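Local coordinates for protein ketosynthase (Streptomyces sp. MSC090213JE08, PDB 6KXD) that probably elongates a growing acyl chain on its carrier protein by decarboxylative condensation with malonyl-ACP during polyketide assembly, at residues A[9-14]-A[244-249]. Sequence-based numbering, arbitrary orientation.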
ATOM      1  N   ARG A   9      -9.528 -17.069 -15.384  1.00 57.47           N
ATOM      2  CA  ARG A   9      -8.260 -16.724 -15.997  1.00 56.19           C
ATOM      3  C   ARG A   9      -8.243 -15.212 -16.219  1.00 55.47           C
ATOM      4  O   ARG A   9      -9.262 -14.614 -16.472  1.00 53.84           O
ATOM      5  CB  ARG A   9      -8.067 -17.478 -17.315  1.00 60.38           C
ATOM      6  CG  ARG A   9      -7.567 -18.909 -17.160  1.00 58.78           C
ATOM      7  CD  ARG A   9      -7.589 -19.673 -18.474  1.00 64.42           C
ATOM      8  NE  ARG A   9      -7.167 -18.886 -19.628  1.00 68.58           N
ATOM      9  CZ  ARG A   9      -6.115 -19.149 -20.402  1.00 73.37           C
ATOM     10  NH1 ARG A   9      -5.165 -19.968 -19.990  1.00 84.52           N
ATOM     11  NH2 ARG A   9      -6.004 -18.573 -21.586  1.00 75.29           N
ATOM     12  N   VAL A  10      -7.065 -14.615 -16.045  1.00 54.62           N
ATOM     13  CA  VAL A  10      -6.890 -13.162 -16.046  1.00 52.30           C
ATOM     14  C   VAL A  10      -5.748 -12.801 -16.993  1.00 46.48           C
ATOM     15  O   VAL A  10      -4.653 -13.376 -16.887  1.00 55.20           O
ATOM     16  CB  VAL A  10      -6.571 -12.668 -14.624  1.00 49.33           C
ATOM     17  CG1 VAL A  10      -6.334 -11.160 -14.582  1.00 49.10           C
ATOM     18  CG2 VAL A  10      -7.638 -13.121 -13.640  1.00 52.99           C
ATOM     19  N   VAL A  11      -5.968 -11.781 -17.819  1.00 52.44           N
ATOM     20  CA  VAL A  11      -5.089 -11.435 -18.901  1.00 47.89           C
ATOM     21  C   VAL A  11      -4.772  -9.942 -18.872  1.00 50.37           C
ATOM     22  O   VAL A  11      -5.537  -9.139 -18.362  1.00 49.31           O
ATOM     23  CB  VAL A  11      -5.700 -11.872 -20.248  1.00 54.40           C
ATOM     24  CG1 VAL A  11      -5.649 -13.393 -20.393  1.00 51.96           C
ATOM     25  CG2 VAL A  11      -7.126 -11.361 -20.432  1.00 50.63           C
ATOM     26  N   LEU A  12      -3.598  -9.619 -19.419  1.00 49.41           N
ATOM     27  CA  LEU A  12      -3.107  -8.284 -19.538  1.00 49.70           C
ATOM     28  C   LEU A  12      -3.504  -7.751 -20.902  1.00 54.42           C
ATOM     29  O   LEU A  12      -2.887  -8.137 -21.899  1.00 56.77           O
ATOM     30  CB  LEU A  12      -1.583  -8.268 -19.392  1.00 50.29           C
ATOM     31  CG  LEU A  12      -1.067  -8.664 -18.005  1.00 53.46           C
ATOM     32  CD1 LEU A  12       0.444  -8.817 -17.969  1.00 50.97           C
ATOM     33  CD2 LEU A  12      -1.508  -7.644 -16.964  1.00 52.04           C
ATOM     34  N   THR A  13      -4.457  -6.820 -20.910  1.00 49.99           N
ATOM     35  CA  THR A  13      -4.960  -6.227 -22.135  1.00 58.36           C
ATOM     36  C   THR A  13      -4.410  -4.825 -22.388  1.00 54.54           C
ATOM     37  O   THR A  13      -4.601  -4.296 -23.481  1.00 55.56           O
ATOM     38  CB  THR A  13      -6.486  -6.209 -22.113  1.00 60.49           C
ATOM     39  OG1 THR A  13      -6.889  -5.545 -20.918  1.00 52.63           O
ATOM     40  CG2 THR A  13      -7.058  -7.607 -22.141  1.00 65.17           C
ATOM     41  N   GLY A  14      -3.755  -4.193 -21.406  1.00 46.06           N
ATOM     42  CA  GLY A  14      -3.215  -2.856 -21.632  1.00 44.47           C
ATOM     43  C   GLY A  14      -2.015  -2.583 -20.749  1.00 51.29           C
ATOM     44  O   GLY A  14      -1.958  -3.068 -19.625  1.00 48.81           O
ATOM     45  N   GLU A 244     -12.800 -13.956 -19.882  1.00 69.35           N
ATOM     46  CA  GLU A 244     -14.169 -13.826 -20.371  1.00 70.33           C
ATOM     47  C   GLU A 244     -14.399 -12.431 -20.947  1.00 73.69           C
ATOM     48  O   GLU A 244     -14.917 -12.287 -22.037  1.00 64.45           O
ATOM     49  CB  GLU A 244     -15.185 -13.958 -19.240  1.00 78.82           C
ATOM     50  CG  GLU A 244     -15.606 -15.367 -18.905  1.00 88.05           C
ATOM     51  CD  GLU A 244     -16.424 -15.400 -17.624  1.00 98.79           C
ATOM     52  OE1 GLU A 244     -17.675 -15.402 -17.724  1.00 91.19           O
ATOM     53  OE2 GLU A 244     -15.809 -15.381 -16.526  1.00100.11           O
ATOM     54  N   SER A 245     -14.066 -11.413 -20.144  1.00 68.17           N
ATOM     55  CA  SER A 245     -14.341 -10.018 -20.446  1.00 66.09           C
ATOM     56  C   SER A 245     -13.467  -9.512 -21.602  1.00 60.13           C
ATOM     57  O   SER A 245     -13.869  -8.676 -22.373  1.00 61.87           O
ATOM     58  CB  SER A 245     -14.115  -9.170 -19.221  1.00 70.95           C
ATOM     59  OG  SER A 245     -14.056  -7.803 -19.592  1.00 74.77           O
ATOM     60  N   ALA A 246     -12.219  -9.973 -21.652  1.00 66.59           N
ATOM     61  CA  ALA A 246     -11.289  -9.612 -22.718  1.00 66.46           C
ATOM     62  C   ALA A 246     -11.771 -10.206 -24.055  1.00 75.69           C
ATOM     63  O   ALA A 246     -11.958  -9.468 -25.034  1.00 71.25           O
ATOM     64  CB  ALA A 246      -9.913 -10.109 -22.358  1.00 68.27           C
ATOM     65  N   LEU A 247     -11.992 -11.531 -24.078  1.00 67.59           N
ATOM     66  CA  LEU A 247     -12.412 -12.250 -25.292  1.00 71.66           C
ATOM     67  C   LEU A 247     -13.687 -11.606 -25.839  1.00 74.77           C
ATOM     68  O   LEU A 247     -13.740 -11.265 -27.019  1.00 80.05           O
ATOM     69  CB  LEU A 247     -12.643 -13.732 -24.979  1.00 71.18           C
ATOM     70  CG  LEU A 247     -11.381 -14.559 -24.737  1.00 72.50           C
ATOM     71  CD1 LEU A 247     -11.713 -16.037 -24.556  1.00 71.62           C
ATOM     72  CD2 LEU A 247     -10.373 -14.352 -25.858  1.00 69.53           C
ATOM     73  N   ALA A 248     -14.675 -11.408 -24.952  1.00 70.13           N
ATOM     74  CA  ALA A 248     -16.013 -10.864 -25.299  1.00 70.26           C
ATOM     75  C   ALA A 248     -15.959  -9.422 -25.841  1.00 70.51           C
ATOM     76  O   ALA A 248     -16.918  -8.962 -26.403  1.00 69.52           O
ATOM     77  CB  ALA A 248     -16.925 -10.938 -24.090  1.00 66.84           C
ATOM     78  N   ARG A 249     -14.858  -8.705 -25.626  1.00 71.96           N
ATOM     79  CA  ARG A 249     -14.723  -7.262 -25.915  1.00 71.33           C
ATOM     80  C   ARG A 249     -13.937  -7.067 -27.219  1.00 65.93           C
ATOM     81  O   ARG A 249     -13.869  -5.966 -27.751  1.00 64.99           O
ATOM     82  CB  ARG A 249     -13.983  -6.630 -24.724  1.00 79.74           C
ATOM     83  CG  ARG A 249     -14.002  -5.110 -24.631  1.00 78.69           C
ATOM     84  CD  ARG A 249     -13.518  -4.623 -23.266  1.00 72.10           C
ATOM     85  NE  ARG A 249     -12.105  -4.876 -22.954  1.00 65.90           N
ATOM     86  CZ  ARG A 249     -11.098  -4.165 -23.451  1.00 69.38           C
ATOM     87  NH1 ARG A 249     -11.327  -3.391 -24.498  1.00 63.46           N
ATOM     88  NH2 ARG A 249      -9.878  -4.234 -22.929  1.00 62.04           N
TER
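The methyl of Ala246 meets one methyl each from Val11 and Thr13, and this small apolar cluster seats the short helix 243-247 on the first strand of the thiolase fold. In that strand, 10-19, Val11 and Thr13 are two residues apart and direct their side chains to the same side of the sheet, where the helix lies, whereas Val10 faces helix 172-185 on the other side. Strand 234-242 pairs antiparallel with 10-19 and runs directly into helix 243-247, which packs against this face of the strand. With chi1 at -72°, Val11 CG1 lies anti to the carbonyl carbon, which leaves CG2 between the backbone N and that carbon; CG2 lies 3.6 Å from Ala246 CB. Thr13 CG2 reaches the same CB at 3.8 Å, and all three residues are buried. The threonine's two branches divide the work: CG2 meets the alanine and OG1 lies beside Arg249, whose side chain arrives from the opposite direction. Arg249 starts out extended and bends at chi3 (67°), which brings the guanidinium to Thr13 edge-on. Glu241 joins the two polar ends: its OE1 is hydrogen-bonded to Thr13 OG1 and salt-bridged to Arg249 NH2, which also forms a hydrogen bond with Ala93 O. Thr13 OG1 itself lies in the guanidinium plane, 3.8 Å from Arg249 NH2.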